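Local coordinates for protein amide synthase (Vibrio cholerae, PDB 1L5A) that acts as an amide synthase, a nonribosomal peptide synthetase condensation enzyme that probably forms an amide bond in vibriobactin biosynthesis, at residues A[24-29]-A[350-355]; A[84-89]-A[109-114]; A[179-184]-A[309-314]; A[258-263]-A[277-282]. All blocks are in the same frame, centred on the assembly; numbering follows the deposited sequence.

Interaction 1 of 4, residues A[24-29]-A[350-355]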
# COMPACT_ATOMS: atom_id res chain seq x y z
N ALA A 24 -9.65 23.78 24.80
CA ALA A 24 -8.89 24.04 26.01
C ALA A 24 -9.07 22.94 27.03
O ALA A 24 -10.19 22.46 27.27
CB ALA A 24 -9.28 25.41 26.62
N HIS A 25 -7.96 22.51 27.62
CA HIS A 25 -7.97 21.49 28.65
C HIS A 25 -7.21 22.00 29.87
O HIS A 25 -6.33 22.84 29.76
CB HIS A 25 -7.30 20.20 28.17
CG HIS A 25 -8.10 19.40 27.20
ND1 HIS A 25 -8.02 18.03 27.12
CD2 HIS A 25 -8.98 19.78 26.23
CE1 HIS A 25 -8.81 17.59 26.16
NE2 HIS A 25 -9.40 18.63 25.60
N SER A 26 -7.57 21.51 31.04
CA SER A 26 -6.85 21.89 32.23
C SER A 26 -6.47 20.58 32.88
O SER A 26 -7.26 19.62 32.90
CB SER A 26 -7.72 22.72 33.17
OG SER A 26 -8.73 21.95 33.77
N LEU A 27 -5.24 20.53 33.36
CA LEU A 27 -4.74 19.34 34.03
C LEU A 27 -4.46 19.74 35.46
O LEU A 27 -3.82 20.76 35.73
CB LEU A 27 -3.46 18.85 33.34
CG LEU A 27 -3.61 18.37 31.89
CD1 LEU A 27 -2.26 17.87 31.38
CD2 LEU A 27 -4.66 17.26 31.81
N ARG A 28 -4.98 18.96 36.40
CA ARG A 28 -4.74 19.27 37.79
C ARG A 28 -3.98 18.10 38.35
O ARG A 28 -4.47 16.96 38.36
CB ARG A 28 -6.04 19.49 38.56
CG ARG A 28 -5.85 20.30 39.85
CD ARG A 28 -7.17 20.64 40.54
NE ARG A 28 -7.79 19.47 41.16
CZ ARG A 28 -7.51 19.06 42.39
NH1 ARG A 28 -6.64 19.73 43.14
NH2 ARG A 28 -8.11 17.97 42.88
N LEU A 29 -2.76 18.38 38.78
CA LEU A 29 -1.92 17.35 39.32
C LEU A 29 -1.81 17.53 40.82
O LEU A 29 -1.43 18.58 41.33
CB LEU A 29 -0.54 17.42 38.67
CG LEU A 29 -0.55 17.52 37.14
CD1 LEU A 29 0.86 17.20 36.62
CD2 LEU A 29 -1.59 16.54 36.56
N GLU A 350 -6.48 15.10 37.23
CA GLU A 350 -7.88 15.41 37.01
C GLU A 350 -7.88 16.27 35.74
O GLU A 350 -7.35 17.39 35.72
CB GLU A 350 -8.44 16.18 38.22
CG GLU A 350 -9.82 16.80 38.03
CD GLU A 350 -10.25 17.66 39.23
OE1 GLU A 350 -10.53 17.07 40.31
OE2 GLU A 350 -10.30 18.91 39.10
N LEU A 351 -8.45 15.73 34.68
CA LEU A 351 -8.50 16.45 33.41
C LEU A 351 -9.84 17.14 33.26
O LEU A 351 -10.88 16.59 33.64
CB LEU A 351 -8.30 15.45 32.26
CG LEU A 351 -8.05 15.97 30.85
CD1 LEU A 351 -7.44 14.83 30.01
CD2 LEU A 351 -9.34 16.50 30.25
N LYS A 352 -9.85 18.36 32.75
CA LYS A 352 -11.12 19.05 32.58
C LYS A 352 -11.18 19.76 31.23
O LYS A 352 -10.31 20.58 30.90
CB LYS A 352 -11.35 20.04 33.73
CG LYS A 352 -12.82 20.47 33.91
CD LYS A 352 -12.97 21.63 34.95
CE LYS A 352 -14.41 22.18 35.03
NZ LYS A 352 -14.42 23.61 35.46
N VAL A 353 -12.19 19.40 30.43
CA VAL A 353 -12.41 19.99 29.12
C VAL A 353 -13.07 21.35 29.35
O VAL A 353 -14.20 21.40 29.82
CB VAL A 353 -13.34 19.10 28.26
CG1 VAL A 353 -13.62 19.76 26.93
CG2 VAL A 353 -12.70 17.72 28.04
N LEU A 354 -12.36 22.43 29.05
CA LEU A 354 -12.86 23.79 29.27
C LEU A 354 -13.50 24.38 28.04
O LEU A 354 -14.29 25.34 28.15
CB LEU A 354 -11.73 24.71 29.72
CG LEU A 354 -11.06 24.34 31.03
CD1 LEU A 354 -9.91 25.30 31.30
CD2 LEU A 354 -12.09 24.39 32.14
N ALA A 355 -13.15 23.84 26.88
CA ALA A 355 -13.69 24.28 25.61
C ALA A 355 -13.46 23.18 24.58
O ALA A 355 -12.43 22.48 24.63
CB ALA A 355 -12.99 25.57 25.16
O HOH W 1 -8.12 20.28 35.65
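Ala24 pairs with both Leu354 and Ala355 through its backbone. Ala24 O accepts two N-H groups, both from the same face of its carbonyl plane. The shorter bond comes from Leu354 N, at 2.8 Å. The longer one comes from Ala355 N, at 3.3 Å. Ala24 N in turn donates to Ala355 O. Two residues thus face one, which makes a classic beta bulge. Beyond it the ladder is regular and antiparallel. Ser26 and Lys352 exchange two bonds, and Arg28 and Glu350 also bond both ways. Water 1 joins the strands beside them. It donates to Glu350 O at 3.0 Å and is hydrogen-bonded to Ser26 OG.

The strands are 22-30 and 348-356 of the five-stranded sheet, with 348-356 outermost within this chain. Strand 22-30 bonds to strand 117-125 on its other edge. The sheet belongs to the chloramphenicol acetyltransferase-like fold of condensation domains.

The apolar contacts fall on both faces. On one, Leu27 and Leu351 lie side by side and point the same way, with Leu27 CD2 3.8 Å from Leu351 CG. Val353 CG2 sits 4.1 Å above one face of the His25 ring, offset toward its rim. Leu351 CD2 approaches His25 ND1, which is hydrogen-bonded to Glu138 of helix 131-150. On the other face, Ala24 CB touches the CB atoms of Leu354 and Ala355.

One salt bridge crosses on this second face. Arg28 NE reaches Glu350 OE2 at 3.3 Å in a weak bond, with guanidinium and carboxylate planes 56° apart. Arg28 NH1 has a second partner in Glu117.

Interaction 2 of 4, residues A[84-89]-A[109-114]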
# COMPACT_ATOMS: atom_id res chain seq x y z
N PRO A 84 -8.27 30.59 43.08
CA PRO A 84 -9.07 31.62 42.41
C PRO A 84 -8.20 32.50 41.52
O PRO A 84 -8.64 32.96 40.45
CB PRO A 84 -9.69 32.37 43.58
CG PRO A 84 -9.98 31.26 44.53
CD PRO A 84 -8.68 30.46 44.49
N LEU A 85 -6.97 32.74 41.94
CA LEU A 85 -6.10 33.58 41.15
C LEU A 85 -5.80 32.88 39.81
O LEU A 85 -5.84 33.51 38.75
CB LEU A 85 -4.80 33.87 41.90
CG LEU A 85 -4.24 35.29 41.73
CD1 LEU A 85 -4.34 35.74 40.25
CD2 LEU A 85 -5.01 36.26 42.65
N ALA A 86 -5.49 31.59 39.88
CA ALA A 86 -5.19 30.83 38.67
C ALA A 86 -6.41 30.80 37.74
O ALA A 86 -6.30 31.14 36.55
CB ALA A 86 -4.74 29.41 39.04
N TRP A 87 -7.58 30.43 38.27
CA TRP A 87 -8.78 30.38 37.44
C TRP A 87 -9.26 31.70 36.83
O TRP A 87 -9.96 31.67 35.82
CB TRP A 87 -9.93 29.70 38.19
CG TRP A 87 -9.72 28.22 38.23
CD1 TRP A 87 -9.11 27.50 39.23
CD2 TRP A 87 -10.02 27.28 37.19
NE1 TRP A 87 -9.01 26.18 38.87
CE2 TRP A 87 -9.56 26.01 37.63
CE3 TRP A 87 -10.63 27.39 35.93
CZ2 TRP A 87 -9.68 24.86 36.85
CZ3 TRP A 87 -10.75 26.24 35.16
CH2 TRP A 87 -10.28 24.99 35.62
N ARG A 88 -8.90 32.84 37.41
CA ARG A 88 -9.33 34.10 36.82
C ARG A 88 -8.56 34.27 35.52
O ARG A 88 -9.09 34.77 34.53
CB ARG A 88 -9.00 35.31 37.70
CG ARG A 88 -9.78 35.43 38.98
CD ARG A 88 -9.23 36.58 39.81
NE ARG A 88 -9.94 36.69 41.08
CZ ARG A 88 -9.52 37.42 42.11
NH1 ARG A 88 -8.38 38.10 42.03
NH2 ARG A 88 -10.23 37.46 43.23
N GLN A 89 -7.30 33.86 35.54
CA GLN A 89 -6.46 34.01 34.36
C GLN A 89 -6.82 32.97 33.32
O GLN A 89 -6.66 33.21 32.12
CB GLN A 89 -4.98 33.91 34.74
CG GLN A 89 -4.52 35.01 35.70
CD GLN A 89 -3.05 34.96 35.94
OE1 GLN A 89 -2.26 35.44 35.14
NE2 GLN A 89 -2.65 34.35 37.06
N GLN A 109 -0.22 27.78 30.19
CA GLN A 109 -0.05 28.38 31.50
C GLN A 109 0.16 27.27 32.53
O GLN A 109 -0.49 26.24 32.46
CB GLN A 109 -1.29 29.20 31.84
CG GLN A 109 -1.66 30.31 30.84
CD GLN A 109 -3.11 30.84 31.05
OE1 GLN A 109 -3.70 30.71 32.14
NE2 GLN A 109 -3.67 31.46 30.00
N VAL A 110 1.07 27.49 33.49
CA VAL A 110 1.30 26.50 34.54
C VAL A 110 1.22 27.18 35.90
O VAL A 110 1.76 28.26 36.08
CB VAL A 110 2.69 25.84 34.43
CG1 VAL A 110 2.81 24.75 35.48
CG2 VAL A 110 2.90 25.25 33.05
N TYR A 111 0.59 26.53 36.86
CA TYR A 111 0.47 27.11 38.19
C TYR A 111 0.84 26.16 39.31
O TYR A 111 0.30 25.07 39.41
CB TYR A 111 -0.95 27.59 38.49
CG TYR A 111 -1.50 28.56 37.49
CD1 TYR A 111 -2.29 28.13 36.42
CD2 TYR A 111 -1.19 29.91 37.58
CE1 TYR A 111 -2.76 29.02 35.47
CE2 TYR A 111 -1.66 30.82 36.63
CZ TYR A 111 -2.44 30.36 35.57
OH TYR A 111 -2.83 31.23 34.59
N ARG A 112 1.75 26.61 40.16
CA ARG A 112 2.10 25.82 41.32
C ARG A 112 1.17 26.42 42.38
O ARG A 112 1.35 27.56 42.82
CB ARG A 112 3.58 26.03 41.70
CG ARG A 112 4.04 25.26 42.94
CD ARG A 112 5.55 25.37 43.14
NE ARG A 112 5.94 25.16 44.53
CZ ARG A 112 6.43 24.03 45.04
NH1 ARG A 112 6.63 22.97 44.27
NH2 ARG A 112 6.72 23.97 46.33
N LEU A 113 0.15 25.67 42.76
CA LEU A 113 -0.81 26.14 43.75
C LEU A 113 -0.27 25.90 45.15
O LEU A 113 -0.39 26.75 46.03
CB LEU A 113 -2.14 25.41 43.56
CG LEU A 113 -2.74 25.57 42.17
CD1 LEU A 113 -3.93 24.63 41.99
CD2 LEU A 113 -3.16 27.02 41.98
N SER A 114 0.32 24.73 45.34
CA SER A 114 0.92 24.35 46.60
C SER A 114 2.05 23.39 46.21
O SER A 114 2.24 23.12 45.03
CB SER A 114 -0.12 23.66 47.48
OG SER A 114 -0.09 22.25 47.32
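Ala86 presses its methyl group onto the ring of Tyr111. CB stands 3.6 Å above the ring plane, over the centre, in a CH-pi contact. Tyr111 CG is anti to its own carbonyl carbon (chi1 -56°), which starts the ring off beside the backbone N. Leu113 has the same first torsion, and its CD2 reaches the methyl of Ala86 at 4.1 Å. Ala86 therefore meets two side chains of the strand.

One helical turn further on, Gln89 lies by the hydroxyl end of the ring. Its CB is 3.4 Å from Tyr111 OH. The Gln89 chain is extended beyond CG, and NE2 comes to 3.7 Å from Tyr111 CE2. The amide and ring planes are 64° apart, so the two groups do not stack. Gln89 OE1 is hydrogen-bonded to Gln74 of strand 72-75.

The hydroxyl has its own partner within the strand. Tyr111 OH donates to Gln109 OE1 at 2.7 Å, from 35° out of the amide carbonyl plane. Gln109 is extended beyond CG, and this bond ties its amide to the hydroxyl end of Tyr111. Gln109 also touches Ile90 and Asp93 of helix 82-94.

Ile90 and Leu76 add further contacts to Tyr111. The contact is buried and packs helix 82-94 on the sheet. Strand 72-75, this helix and strand 107-114 form a beta-alpha-beta unit with neighbouring parallel strands.

Interaction 3 of 4, residues A[179-184]-A[309-314]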
# COMPACT_ATOMS: atom_id res chain seq x y z
N GLN A 179 -10.25 6.60 -5.99
CA GLN A 179 -11.06 5.46 -5.59
C GLN A 179 -11.96 5.96 -4.46
O GLN A 179 -13.12 5.56 -4.36
CB GLN A 179 -10.19 4.34 -5.05
CG GLN A 179 -9.37 3.65 -6.10
CD GLN A 179 -8.22 2.87 -5.49
OE1 GLN A 179 -8.36 2.24 -4.43
NE2 GLN A 179 -7.07 2.89 -6.17
N ASP A 180 -11.43 6.82 -3.61
CA ASP A 180 -12.21 7.33 -2.49
C ASP A 180 -13.39 8.15 -3.01
O ASP A 180 -14.54 7.87 -2.64
CB ASP A 180 -11.33 8.16 -1.54
CG ASP A 180 -10.42 7.28 -0.67
OD1 ASP A 180 -10.71 6.07 -0.50
OD2 ASP A 180 -9.41 7.81 -0.13
N LYS A 181 -13.14 9.13 -3.87
CA LYS A 181 -14.23 9.93 -4.42
C LYS A 181 -15.28 8.98 -5.00
O LYS A 181 -16.48 9.12 -4.75
CB LYS A 181 -13.72 10.83 -5.53
CG LYS A 181 -14.83 11.50 -6.32
CD LYS A 181 -14.26 12.55 -7.23
CE LYS A 181 -15.34 13.24 -8.03
NZ LYS A 181 -14.79 14.43 -8.73
N GLN A 182 -14.81 8.01 -5.77
CA GLN A 182 -15.67 7.01 -6.39
C GLN A 182 -16.59 6.39 -5.33
O GLN A 182 -17.81 6.38 -5.48
CB GLN A 182 -14.80 5.91 -7.01
CG GLN A 182 -15.56 4.87 -7.81
CD GLN A 182 -16.11 5.44 -9.11
OE1 GLN A 182 -16.62 6.57 -9.15
NE2 GLN A 182 -16.02 4.65 -10.19
N PHE A 183 -15.99 5.91 -4.25
CA PHE A 183 -16.72 5.27 -3.18
C PHE A 183 -17.79 6.12 -2.48
O PHE A 183 -18.91 5.63 -2.26
CB PHE A 183 -15.74 4.72 -2.14
CG PHE A 183 -16.40 4.28 -0.86
CD1 PHE A 183 -16.85 2.99 -0.70
CD2 PHE A 183 -16.60 5.20 0.18
CE1 PHE A 183 -17.49 2.60 0.47
CE2 PHE A 183 -17.24 4.83 1.35
CZ PHE A 183 -17.69 3.52 1.50
N TRP A 184 -17.46 7.36 -2.12
CA TRP A 184 -18.45 8.18 -1.44
C TRP A 184 -19.55 8.51 -2.41
O TRP A 184 -20.72 8.55 -2.04
CB TRP A 184 -17.84 9.47 -0.85
CG TRP A 184 -16.94 9.19 0.29
CD1 TRP A 184 -15.57 9.14 0.26
CD2 TRP A 184 -17.32 8.72 1.60
NE1 TRP A 184 -15.09 8.65 1.45
CE2 TRP A 184 -16.13 8.39 2.29
CE3 TRP A 184 -18.55 8.55 2.25
CZ2 TRP A 184 -16.14 7.90 3.60
CZ3 TRP A 184 -18.56 8.05 3.55
CH2 TRP A 184 -17.36 7.73 4.21
N GLY A 309 -11.92 7.00 4.39
CA GLY A 309 -11.96 8.14 5.30
C GLY A 309 -11.06 9.35 5.15
O GLY A 309 -11.33 10.39 5.75
N ARG A 310 -10.00 9.24 4.36
CA ARG A 310 -9.07 10.35 4.20
C ARG A 310 -9.61 11.36 3.20
O ARG A 310 -9.05 12.46 3.05
CB ARG A 310 -7.71 9.80 3.73
CG ARG A 310 -6.61 10.83 3.64
CD ARG A 310 -5.24 10.18 3.61
NE ARG A 310 -4.19 11.18 3.83
CZ ARG A 310 -2.97 10.89 4.28
NH1 ARG A 310 -2.64 9.63 4.56
NH2 ARG A 310 -2.08 11.85 4.45
N TYR A 311 -10.70 10.99 2.52
CA TYR A 311 -11.32 11.90 1.55
C TYR A 311 -12.15 12.88 2.40
O TYR A 311 -13.03 12.50 3.16
CB TYR A 311 -12.22 11.11 0.57
CG TYR A 311 -12.53 11.82 -0.74
CD1 TYR A 311 -11.57 11.95 -1.74
CD2 TYR A 311 -13.79 12.38 -0.96
CE1 TYR A 311 -11.85 12.62 -2.93
CE2 TYR A 311 -14.09 13.05 -2.14
CZ TYR A 311 -13.12 13.17 -3.12
OH TYR A 311 -13.43 13.87 -4.27
N ARG A 312 -11.81 14.15 2.30
CA ARG A 312 -12.49 15.19 3.08
C ARG A 312 -13.99 15.35 2.81
O ARG A 312 -14.44 15.45 1.66
CB ARG A 312 -11.76 16.52 2.86
CG ARG A 312 -10.42 16.62 3.57
CD ARG A 312 -10.63 17.34 4.87
NE ARG A 312 -10.39 16.53 6.05
CZ ARG A 312 -11.09 16.65 7.17
NH1 ARG A 312 -12.08 17.53 7.25
NH2 ARG A 312 -10.80 15.89 8.21
N ILE A 313 -14.75 15.40 3.89
CA ILE A 313 -16.19 15.57 3.79
C ILE A 313 -16.49 16.91 3.10
O ILE A 313 -17.48 17.04 2.39
CB ILE A 313 -16.86 15.54 5.19
CG1 ILE A 313 -18.39 15.57 5.04
CG2 ILE A 313 -16.39 16.73 6.03
CD1 ILE A 313 -18.99 14.26 4.58
N GLU A 314 -15.62 17.90 3.29
CA GLU A 314 -15.83 19.19 2.65
C GLU A 314 -15.78 18.97 1.16
O GLU A 314 -16.54 19.59 0.40
CB GLU A 314 -14.73 20.20 3.04
CG GLU A 314 -14.72 20.62 4.51
CD GLU A 314 -14.06 19.60 5.42
OE1 GLU A 314 -13.43 18.65 4.89
OE2 GLU A 314 -14.14 19.75 6.67
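Tyr311 OH is hydrogen-bonded to Asp319 OD2 and packed by the aliphatic chain of Lys181. Lys181 CB and CD are each 3.3 Å from the hydroxyl oxygen. The contact joins helix 175-189 to the turn that precedes helix 313-319 in the condensation domain. Arg312 is the N-cap residue of that helix, so Tyr311 sits just before its start. The contact is buried, and Tyr311 carries most of it.

The ring of Tyr311 lies against the helix backbone. Lys181 CA sits 3.7 Å above one ring face, offset toward the rim. With CG anti to the backbone N (chi1 -160°), the Tyr311 ring starts out beside the carbonyl carbon, and its CG lies 3.9 Å from Asp180 CB. The Asp180 carboxylate has partners elsewhere: OD2 is hydrogen-bonded to Tyr171, and OD1 makes a salt bridge to Arg176.

Trp184, one turn along, completes the contact. Its five-membered ring and the Tyr311 ring are near parallel, with planes 16° apart. They are slid past each other, with centroids 5.9 Å apart, and barely overlap. Trp184 CD1 touches Tyr311 CD2 at 3.9 Å. Gly309 N lies near the plane of the Trp184 ring, at its edge by CZ2, while Trp184 NE1 is hydrogen-bonded to His308 O.

Interaction 4 of 4, residues A[258-263]-A[277-282]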
# COMPACT_ATOMS: atom_id res chain seq x y z
N LEU A 258 -20.05 10.09 12.31
CA LEU A 258 -18.88 9.64 13.07
C LEU A 258 -17.65 10.47 12.80
O LEU A 258 -17.53 11.12 11.76
CB LEU A 258 -18.45 8.24 12.64
CG LEU A 258 -19.37 7.06 12.73
CD1 LEU A 258 -18.71 5.89 12.05
CD2 LEU A 258 -19.64 6.76 14.20
N PRO A 259 -16.71 10.45 13.74
CA PRO A 259 -15.50 11.21 13.50
C PRO A 259 -14.42 10.16 13.20
O PRO A 259 -14.19 9.27 14.02
CB PRO A 259 -15.27 11.94 14.83
CG PRO A 259 -15.67 10.93 15.82
CD PRO A 259 -16.89 10.22 15.19
N PHE A 260 -13.83 10.20 12.01
CA PHE A 260 -12.74 9.27 11.70
C PHE A 260 -11.44 10.07 11.97
O PHE A 260 -11.16 11.08 11.30
CB PHE A 260 -12.78 8.80 10.25
CG PHE A 260 -11.52 8.09 9.82
CD1 PHE A 260 -11.00 7.05 10.60
CD2 PHE A 260 -10.82 8.49 8.69
CE1 PHE A 260 -9.81 6.43 10.26
CE2 PHE A 260 -9.62 7.88 8.33
CZ PHE A 260 -9.11 6.85 9.12
N MET A 261 -10.66 9.63 12.96
CA MET A 261 -9.44 10.33 13.35
C MET A 261 -8.50 10.65 12.18
O MET A 261 -7.86 11.72 12.14
CB MET A 261 -8.69 9.52 14.42
CG MET A 261 -9.49 9.22 15.67
SD MET A 261 -10.27 10.72 16.31
CE MET A 261 -12.01 10.30 16.27
N ASN A 262 -8.41 9.72 11.23
CA ASN A 262 -7.56 9.93 10.07
C ASN A 262 -6.06 9.91 10.48
O ASN A 262 -5.24 10.60 9.89
CB ASN A 262 -7.95 11.25 9.42
CG ASN A 262 -7.79 11.24 7.92
OD1 ASN A 262 -8.01 10.23 7.27
ND2 ASN A 262 -7.42 12.38 7.37
N ARG A 263 -5.74 9.11 11.50
CA ARG A 263 -4.38 8.95 12.01
C ARG A 263 -3.89 7.55 11.64
O ARG A 263 -2.69 7.28 11.63
CB ARG A 263 -4.34 9.05 13.55
CG ARG A 263 -4.93 10.31 14.14
CD ARG A 263 -3.94 11.43 14.12
NE ARG A 263 -4.56 12.69 14.50
CZ ARG A 263 -3.88 13.80 14.77
NH1 ARG A 263 -2.55 13.80 14.73
NH2 ARG A 263 -4.54 14.92 15.04
N ASN A 277 -12.09 13.83 10.56
CA ASN A 277 -13.01 13.99 9.44
C ASN A 277 -14.36 13.41 9.82
O ASN A 277 -14.45 12.29 10.35
CB ASN A 277 -12.42 13.28 8.22
CG ASN A 277 -13.16 13.58 6.92
OD1 ASN A 277 -13.72 14.65 6.75
ND2 ASN A 277 -13.10 12.63 5.98
N SER A 278 -15.42 14.17 9.57
CA SER A 278 -16.78 13.74 9.89
C SER A 278 -17.38 12.98 8.73
O SER A 278 -17.48 13.49 7.61
CB SER A 278 -17.64 14.96 10.20
OG SER A 278 -17.12 15.68 11.29
N LEU A 279 -17.82 11.76 8.99
CA LEU A 279 -18.37 10.94 7.93
C LEU A 279 -19.73 10.35 8.26
O LEU A 279 -20.03 10.02 9.42
CB LEU A 279 -17.40 9.80 7.58
CG LEU A 279 -15.99 10.28 7.21
CD1 LEU A 279 -15.01 9.10 7.20
CD2 LEU A 279 -16.03 10.96 5.88
N PRO A 280 -20.60 10.22 7.25
CA PRO A 280 -21.91 9.66 7.54
C PRO A 280 -21.97 8.14 7.31
O PRO A 280 -21.50 7.63 6.31
CB PRO A 280 -22.83 10.45 6.60
CG PRO A 280 -21.97 10.63 5.40
CD PRO A 280 -20.62 10.99 5.99
N LEU A 281 -22.55 7.44 8.28
CA LEU A 281 -22.75 5.99 8.26
C LEU A 281 -24.24 5.78 7.98
O LEU A 281 -25.10 6.34 8.67
CB LEU A 281 -22.42 5.37 9.64
CG LEU A 281 -22.92 3.93 9.88
CD1 LEU A 281 -22.13 2.99 9.00
CD2 LEU A 281 -22.77 3.52 11.35
N LEU A 282 -24.56 5.00 6.95
CA LEU A 282 -25.96 4.74 6.64
C LEU A 282 -26.28 3.59 7.56
O LEU A 282 -25.66 2.52 7.45
CB LEU A 282 -26.15 4.33 5.19
CG LEU A 282 -27.61 4.34 4.72
CD1 LEU A 282 -28.23 5.70 5.03
CD2 LEU A 282 -27.69 4.06 3.22
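Phe260 and Leu279 meet diagonally across the strand pair. Leu279 CD1 touches Phe260 CB at 3.8 Å and lies oblique to the ring. Phe260 CG is anti to the backbone N (chi1 168°), and the end of the ring leads away from the partner strand. One face of the ring is covered by its own chain, with Asn262 N 3.4 Å above the plane, over the centre. Phe260 also meets the ring of Tyr306, from helix 291-307.

Leu258, Phe260, Asn277 and Leu279 share one face of the pair. Leu258 CD1 comes to 4.5 Å from Leu281 CB, a looser contact. Both leucines pack on Leu305 of helix 291-307. The Asn277 amide is taken up by the 309-313 segment. ND2 is hydrogen-bonded to Tyr311 O and Gly309 O, and OD1 accepts from Ile313 N. Pro259 and Ser278 point to the other face, where both touch Phe333 of strand 333-337.

The backbones fix this register. Leu258 and Leu279 bond both ways, with Leu258 N to Leu279 O at 2.9 Å. Phe260 N donates to Asn277 O at 2.7 Å, and Asn277 N returns a bond to Phe260 O. Leu258 O also receives a CA-H...O contact from Ser278 CA, at 3.3 Å.

The chain leaves Phe260 into a long loop. There Arg263 makes a salt bridge to Asp130, the aspartate of the HHxxxDG motif that characterises condensation domains. The two strands themselves form a short two-stranded antiparallel sheet, closing the loop that reaches toward that motif.

Overall arrangement
Interactions 1 and 2 belong to the same five-stranded sheet, with centres 13 Å apart. They touch where Trp87 of helix 82-94 packs on Leu354 and Ser26. Interactions 3 and 4 form a second cluster, with centres 11 Å apart. The Asn277 side chain bridges these two. The clusters are well separated: interactions 2 and 3 have centres 45 Å apart, on opposite sides of the chain's centre. Along the chain, interaction 1 encloses the others, and interaction 4 is nested within interaction 3. Strand 348-356 thus brings a late part of the chain back to the early sheet, tying distant parts of the condensation domain together.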